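Local coordinates for MsStt7d protein (Micromonas, PDB 4IX3) that probably acts as an ATP-dependent protein kinase that binds magnesium, a homolog of the algal state transition kinases, seen here as its catalytic domain, at residues E114-E120 against P171-A177; K147-L152 against G182-L186. All coordinates share one frame; numbering follows the deposited sequence.

Contact 1 of 2, residues E114-E120 against P171-A177; sequences EGENTVE and PANLIAA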
loop_
_atom_site.group_PDB
_atom_site.type_symbol
_atom_site.label_atom_id
_atom_site.label_comp_id
_atom_site.label_asym_id
_atom_site.label_seq_id
_atom_site.Cartn_x
_atom_site.Cartn_y
_atom_site.Cartn_z
ATOM N N GLU B 114 0.498 -17.675 14.106
ATOM C CA GLU B 114 0.982 -19.030 13.839
ATOM C C GLU B 114 2.490 -19.143 14.105
ATOM O O GLU B 114 3.035 -20.259 14.076
ATOM C CB GLU B 114 0.669 -19.412 12.401
ATOM C CG GLU B 114 -0.831 -19.440 12.138
ATOM C CD GLU B 114 -1.552 -20.625 12.754
ATOM O OE1 GLU B 114 -0.895 -21.635 13.116
ATOM O OE2 GLU B 114 -2.787 -20.633 12.636
ATOM N N GLY B 115 3.180 -18.039 14.346
ATOM C CA GLY B 115 4.596 -18.055 14.604
ATOM C C GLY B 115 5.233 -16.710 14.331
ATOM O O GLY B 115 4.801 -15.949 13.479
ATOM N N GLU B 116 6.316 -16.471 15.064
ATOM C CA GLU B 116 7.038 -15.229 14.987
ATOM C C GLU B 116 7.883 -14.994 13.740
ATOM O O GLU B 116 8.207 -13.829 13.443
ATOM C CB GLU B 116 7.839 -14.992 16.258
ATOM C CG GLU B 116 6.974 -14.359 17.336
ATOM C CD GLU B 116 6.158 -13.167 16.855
ATOM O OE1 GLU B 116 5.059 -12.961 17.379
ATOM O OE2 GLU B 116 6.582 -12.420 15.950
ATOM N N ASN B 117 8.030 -16.059 12.962
ATOM C CA ASN B 117 8.979 -16.339 11.887
ATOM C C ASN B 117 8.243 -16.219 10.579
ATOM O O ASN B 117 7.031 -16.415 10.568
ATOM C CB ASN B 117 9.483 -17.831 11.969
ATOM C CG ASN B 117 8.402 -18.903 11.621
ATOM O OD1 ASN B 117 8.109 -19.178 10.432
ATOM N ND2 ASN B 117 7.895 -19.599 12.641
ATOM N N THR B 118 8.833 -15.726 9.487
ATOM C CA THR B 118 8.308 -16.092 8.159
ATOM C C THR B 118 9.355 -16.977 7.478
ATOM O O THR B 118 10.514 -16.934 7.871
ATOM C CB THR B 118 8.078 -14.849 7.254
ATOM O OG1 THR B 118 9.359 -14.286 6.899
ATOM C CG2 THR B 118 7.243 -13.787 7.965
ATOM N N VAL B 119 8.969 -17.699 6.444
ATOM C CA VAL B 119 9.958 -18.484 5.690
ATOM C C VAL B 119 11.001 -17.572 5.030
ATOM O O VAL B 119 12.164 -17.960 4.918
ATOM C CB VAL B 119 9.225 -19.415 4.719
ATOM C CG1 VAL B 119 10.230 -20.032 3.737
ATOM C CG2 VAL B 119 8.477 -20.491 5.543
ATOM N N GLU B 120 10.603 -16.364 4.660
ATOM C CA GLU B 120 11.586 -15.423 4.105
ATOM C C GLU B 120 12.676 -15.154 5.129
ATOM O O GLU B 120 13.882 -15.220 4.809
ATOM C CB GLU B 120 10.918 -14.112 3.645
ATOM C CG GLU B 120 11.920 -13.096 3.091
ATOM C CD GLU B 120 11.212 -11.772 2.836
ATOM O OE1 GLU B 120 11.059 -10.995 3.804
ATOM O OE2 GLU B 120 10.756 -11.517 1.699
ATOM N N PRO B 171 7.748 -16.560 -0.018
ATOM C CA PRO B 171 8.280 -16.903 1.295
ATOM C C PRO B 171 7.809 -15.984 2.440
ATOM O O PRO B 171 7.591 -16.457 3.564
ATOM C CB PRO B 171 9.799 -16.895 1.065
ATOM C CG PRO B 171 9.931 -17.311 -0.391
ATOM C CD PRO B 171 8.824 -16.510 -1.048
ATOM N N ALA B 172 7.596 -14.686 2.177
ATOM C CA ALA B 172 7.192 -13.776 3.237
ATOM C C ALA B 172 5.771 -14.106 3.700
ATOM O O ALA B 172 5.369 -13.621 4.763
ATOM C CB ALA B 172 7.217 -12.309 2.750
ATOM N N ASN B 173 4.991 -14.828 2.888
ATOM C CA ASN B 173 3.612 -15.200 3.222
ATOM C C ASN B 173 3.497 -16.677 3.660
ATOM O O ASN B 173 2.389 -17.224 3.640
ATOM C CB ASN B 173 2.639 -14.877 2.089
ATOM C CG ASN B 173 2.234 -13.416 2.089
ATOM O OD1 ASN B 173 2.385 -12.736 3.106
ATOM N ND2 ASN B 173 1.731 -12.955 0.962
ATOM N N LEU B 174 4.604 -17.224 4.161
ATOM C CA LEU B 174 4.567 -18.565 4.756
ATOM C C LEU B 174 5.130 -18.472 6.161
ATOM O O LEU B 174 6.108 -17.768 6.409
ATOM C CB LEU B 174 5.393 -19.534 3.876
ATOM C CG LEU B 174 4.721 -19.869 2.532
ATOM C CD1 LEU B 174 5.747 -20.420 1.520
ATOM C CD2 LEU B 174 3.574 -20.864 2.740
ATOM N N ILE B 175 4.544 -19.274 7.074
ATOM C CA ILE B 175 5.009 -19.405 8.440
ATOM C C ILE B 175 5.190 -20.904 8.707
ATOM O O ILE B 175 4.268 -21.685 8.405
ATOM C CB ILE B 175 4.007 -18.813 9.478
ATOM C CG1 ILE B 175 3.761 -17.334 9.203
ATOM C CG2 ILE B 175 4.503 -19.060 10.883
ATOM C CD1 ILE B 175 2.704 -16.752 10.106
ATOM N N ALA B 176 6.298 -21.258 9.355
ATOM C CA ALA B 176 6.458 -22.647 9.819
ATOM C C ALA B 176 5.779 -22.692 11.207
ATOM O O ALA B 176 6.255 -22.063 12.135
ATOM C CB ALA B 176 7.941 -22.975 9.908
ATOM N N ALA B 177 4.604 -23.320 11.277
ATOM C CA ALA B 177 3.723 -23.209 12.450
ATOM C C ALA B 177 4.199 -24.154 13.568
ATOM O O ALA B 177 3.899 -25.351 13.537
ATOM C CB ALA B 177 2.307 -23.554 12.010
HETATM O O HOH W 1 9.211 -13.404 0.100
#
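N117 holds A176 with both ends of its side-chain amide. N117 OD1 accepts from A176 N at 3.0 Å, in the carbonyl plane and on a lone pair. N117 ND2 gives a nearly straight bond (171°) to A176 O, also 3.0 Å. With chi1 at 69°, CG sits between the backbone N and the carbonyl carbon, and the amide is folded back to reach the strand. The two bonds fix its rotation. I175 CG2 lies 3.6 Å from N117 OD1. The tight part is at V119. V119 N bonds L174 O at 2.9 Å. V119 CG2 lies 3.6 Å from L174 CB, the two side chains pointing the same way. Helix 246-261 touches V119 through L260. The E120 side is looser. E120 N makes only a weak bond to P171 O, and a water links E120 OE2 to A172 N, 2.9 Å from each. T118 caps the helix through OG1 to A121 N. E114 reaches K185 by a salt bridge. This is the kinase hinge and the start of the next helix, set against the end of the catalytic loop and the strand after it; E114 binds ADP in another structure.

Contact 2 of 2, residues K147-L152 against G182-L186; sequences KAMREL and GVLKL
The carboxylate of E151 is the flat group that meets V183 and L184. V183 CG2 sits over one face, 3.5 Å from E151 CD. L184 N approaches the same side and bonds E151 OE2 at 2.9 Å. It comes from well above the carboxylate plane, about 50° out of it, yet its N-H points fairly straight at OE2. The other face is turned back on its own helix, toward the carbonyl oxygen of K147.

The oxygen edge is taken by a charge and a water. K147 NZ, which also bonds M134 O, forms a salt bridge to E151 OE1 at 2.7 Å, using the syn lone pair of that oxygen. The water donates to E151 OE2 at 2.7 Å and to G182 O at 2.8 Å, and it accepts from K147 NZ. The carboxylate is therefore gripped at both oxygens, which should limit its rotation. The lysine and the water probably favour its charged form. In E151, CG is anti to the carbonyl carbon (chi1 -67°) and the chain is extended beyond it, which carries the carboxylate to V183 and L184.

Apolar packing follows along the helix. A148 CB meets L184 CD1 at 3.6 Å. One turn on, L152 CD1 touches L186 CD2 at 4.1 Å, the two side chains crossing at about a right angle.

The axes of the two segments come within 8.0 Å and cross at -46°. Helix 141-161 corresponds to the long E helix of the kinase C-lobe. Strand 183-186 leads toward D188, which binds magnesium. Strand 174-177 pairs with it and touches L152 through L174. Helix 246-261 covers the helix from another side: L260 touches A148 and V256 touches L152.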
loop_
_atom_site.group_PDB
_atom_site.type_symbol
_atom_site.label_atom_id
_atom_site.label_comp_id
_atom_site.label_asym_id
_atom_site.label_seq_id
_atom_site.Cartn_x
_atom_site.Cartn_y
_atom_site.Cartn_z
ATOM N N LYS B 147 10.195 -30.881 1.835
ATOM C CA LYS B 147 9.162 -30.802 2.858
ATOM C C LYS B 147 8.256 -29.588 2.647
ATOM O O LYS B 147 7.023 -29.666 2.703
ATOM C CB LYS B 147 9.769 -30.809 4.247
ATOM C CG LYS B 147 8.726 -30.841 5.373
ATOM C CD LYS B 147 9.398 -30.867 6.757
ATOM C CE LYS B 147 8.494 -31.290 7.912
ATOM N NZ LYS B 147 7.429 -30.265 8.142
ATOM N N ALA B 148 8.874 -28.418 2.432
ATOM C CA ALA B 148 8.110 -27.178 2.273
ATOM C C ALA B 148 7.244 -27.240 1.037
ATOM O O ALA B 148 6.092 -26.797 1.054
ATOM C CB ALA B 148 9.044 -25.986 2.171
ATOM N N MET B 149 7.789 -27.707 -0.096
ATOM C CA MET B 149 7.029 -27.729 -1.318
ATOM C C MET B 149 5.871 -28.719 -1.239
ATOM O O MET B 149 4.808 -28.462 -1.812
ATOM C CB MET B 149 7.911 -27.933 -2.555
ATOM C CG MET B 149 8.832 -26.770 -2.893
ATOM S SD MET B 149 7.992 -25.177 -3.141
ATOM C CE MET B 149 7.017 -25.604 -4.585
ATOM N N ARG B 150 6.077 -29.850 -0.571
ATOM C CA ARG B 150 4.967 -30.796 -0.475
ATOM C C ARG B 150 3.832 -30.120 0.308
ATOM O O ARG B 150 2.655 -30.255 -0.090
ATOM C CB ARG B 150 5.452 -32.066 0.253
ATOM C CG ARG B 150 4.411 -33.178 0.303
ATOM C CD ARG B 150 4.893 -34.385 1.094
ATOM N NE ARG B 150 5.989 -35.090 0.430
ATOM C CZ ARG B 150 7.253 -35.078 0.835
ATOM N NH1 ARG B 150 7.586 -34.377 1.921
ATOM N NH2 ARG B 150 8.158 -35.827 0.193
ATOM N N GLU B 151 4.190 -29.415 1.394
ATOM C CA GLU B 151 3.145 -28.738 2.191
ATOM C C GLU B 151 2.488 -27.583 1.434
ATOM O O GLU B 151 1.260 -27.439 1.409
ATOM C CB GLU B 151 3.769 -28.261 3.498
ATOM C CG GLU B 151 4.158 -29.447 4.364
ATOM C CD GLU B 151 5.057 -29.103 5.524
ATOM O OE1 GLU B 151 5.458 -30.059 6.257
ATOM O OE2 GLU B 151 5.439 -27.907 5.732
ATOM N N LEU B 152 3.296 -26.763 0.785
ATOM C CA LEU B 152 2.760 -25.626 0.028
ATOM C C LEU B 152 1.887 -26.070 -1.146
ATOM O O LEU B 152 0.769 -25.556 -1.336
ATOM C CB LEU B 152 3.930 -24.805 -0.532
ATOM C CG LEU B 152 3.498 -23.631 -1.448
ATOM C CD1 LEU B 152 2.558 -22.656 -0.722
ATOM C CD2 LEU B 152 4.772 -22.910 -1.905
ATOM N N GLY B 182 5.508 -27.583 12.935
ATOM C CA GLY B 182 6.403 -26.919 11.974
ATOM C C GLY B 182 5.838 -26.826 10.569
ATOM O O GLY B 182 6.490 -26.246 9.693
ATOM N N VAL B 183 4.661 -27.365 10.303
ATOM C CA VAL B 183 4.099 -27.417 8.968
ATOM C C VAL B 183 3.920 -25.972 8.457
ATOM O O VAL B 183 3.553 -25.068 9.234
ATOM C CB VAL B 183 2.715 -28.145 8.973
ATOM C CG1 VAL B 183 1.613 -27.345 9.680
ATOM C CG2 VAL B 183 2.299 -28.551 7.591
ATOM N N LEU B 184 4.097 -25.770 7.165
ATOM C CA LEU B 184 3.930 -24.404 6.635
ATOM C C LEU B 184 2.467 -24.048 6.509
ATOM O O LEU B 184 1.661 -24.854 6.040
ATOM C CB LEU B 184 4.559 -24.305 5.244
ATOM C CG LEU B 184 6.094 -24.448 5.157
ATOM C CD1 LEU B 184 6.579 -23.970 3.799
ATOM C CD2 LEU B 184 6.820 -23.797 6.322
ATOM N N LYS B 185 2.154 -22.825 6.915
ATOM C CA LYS B 185 0.835 -22.234 6.651
ATOM C C LYS B 185 0.998 -20.933 5.844
ATOM O O LYS B 185 1.941 -20.171 6.084
ATOM C CB LYS B 185 0.074 -21.954 7.954
ATOM C CG LYS B 185 -0.287 -23.239 8.758
ATOM C CD LYS B 185 -1.051 -22.902 10.012
ATOM C CE LYS B 185 -1.423 -24.177 10.763
ATOM N NZ LYS B 185 -2.234 -23.835 11.980
ATOM N N LEU B 186 0.065 -20.707 4.945
ATOM C CA LEU B 186 -0.022 -19.418 4.208
ATOM C C LEU B 186 -0.632 -18.352 5.110
ATOM O O LEU B 186 -1.533 -18.644 5.898
ATOM C CB LEU B 186 -0.868 -19.592 2.959
ATOM C CG LEU B 186 -0.095 -20.348 1.840
ATOM C CD1 LEU B 186 -1.064 -21.015 0.892
ATOM C CD2 LEU B 186 0.804 -19.425 1.045
HETATM O O HOH W 2 7.545 -27.436 7.408
#

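In the fold
Both contacts hold the small antiparallel sheet of strands 174-177 and 183-186, one strand each. Contact 1 fastens it to the hinge and helix 119-125. Contact 2 fastens it to helix 141-161. Their centres are 10 Å apart. L174 CD2 packs on L186 CD2, and K185 forms a salt bridge with E114. Contact 2 is the more buried, yet it centres on a charged pair and a water, with apolar packing of A148, L152, L184 and L186 beside it. Contact 1 is partly buried and relies more on backbone groups and a neutral amide. It also lies nearer the nucleotide and magnesium sites, through E114 and N173.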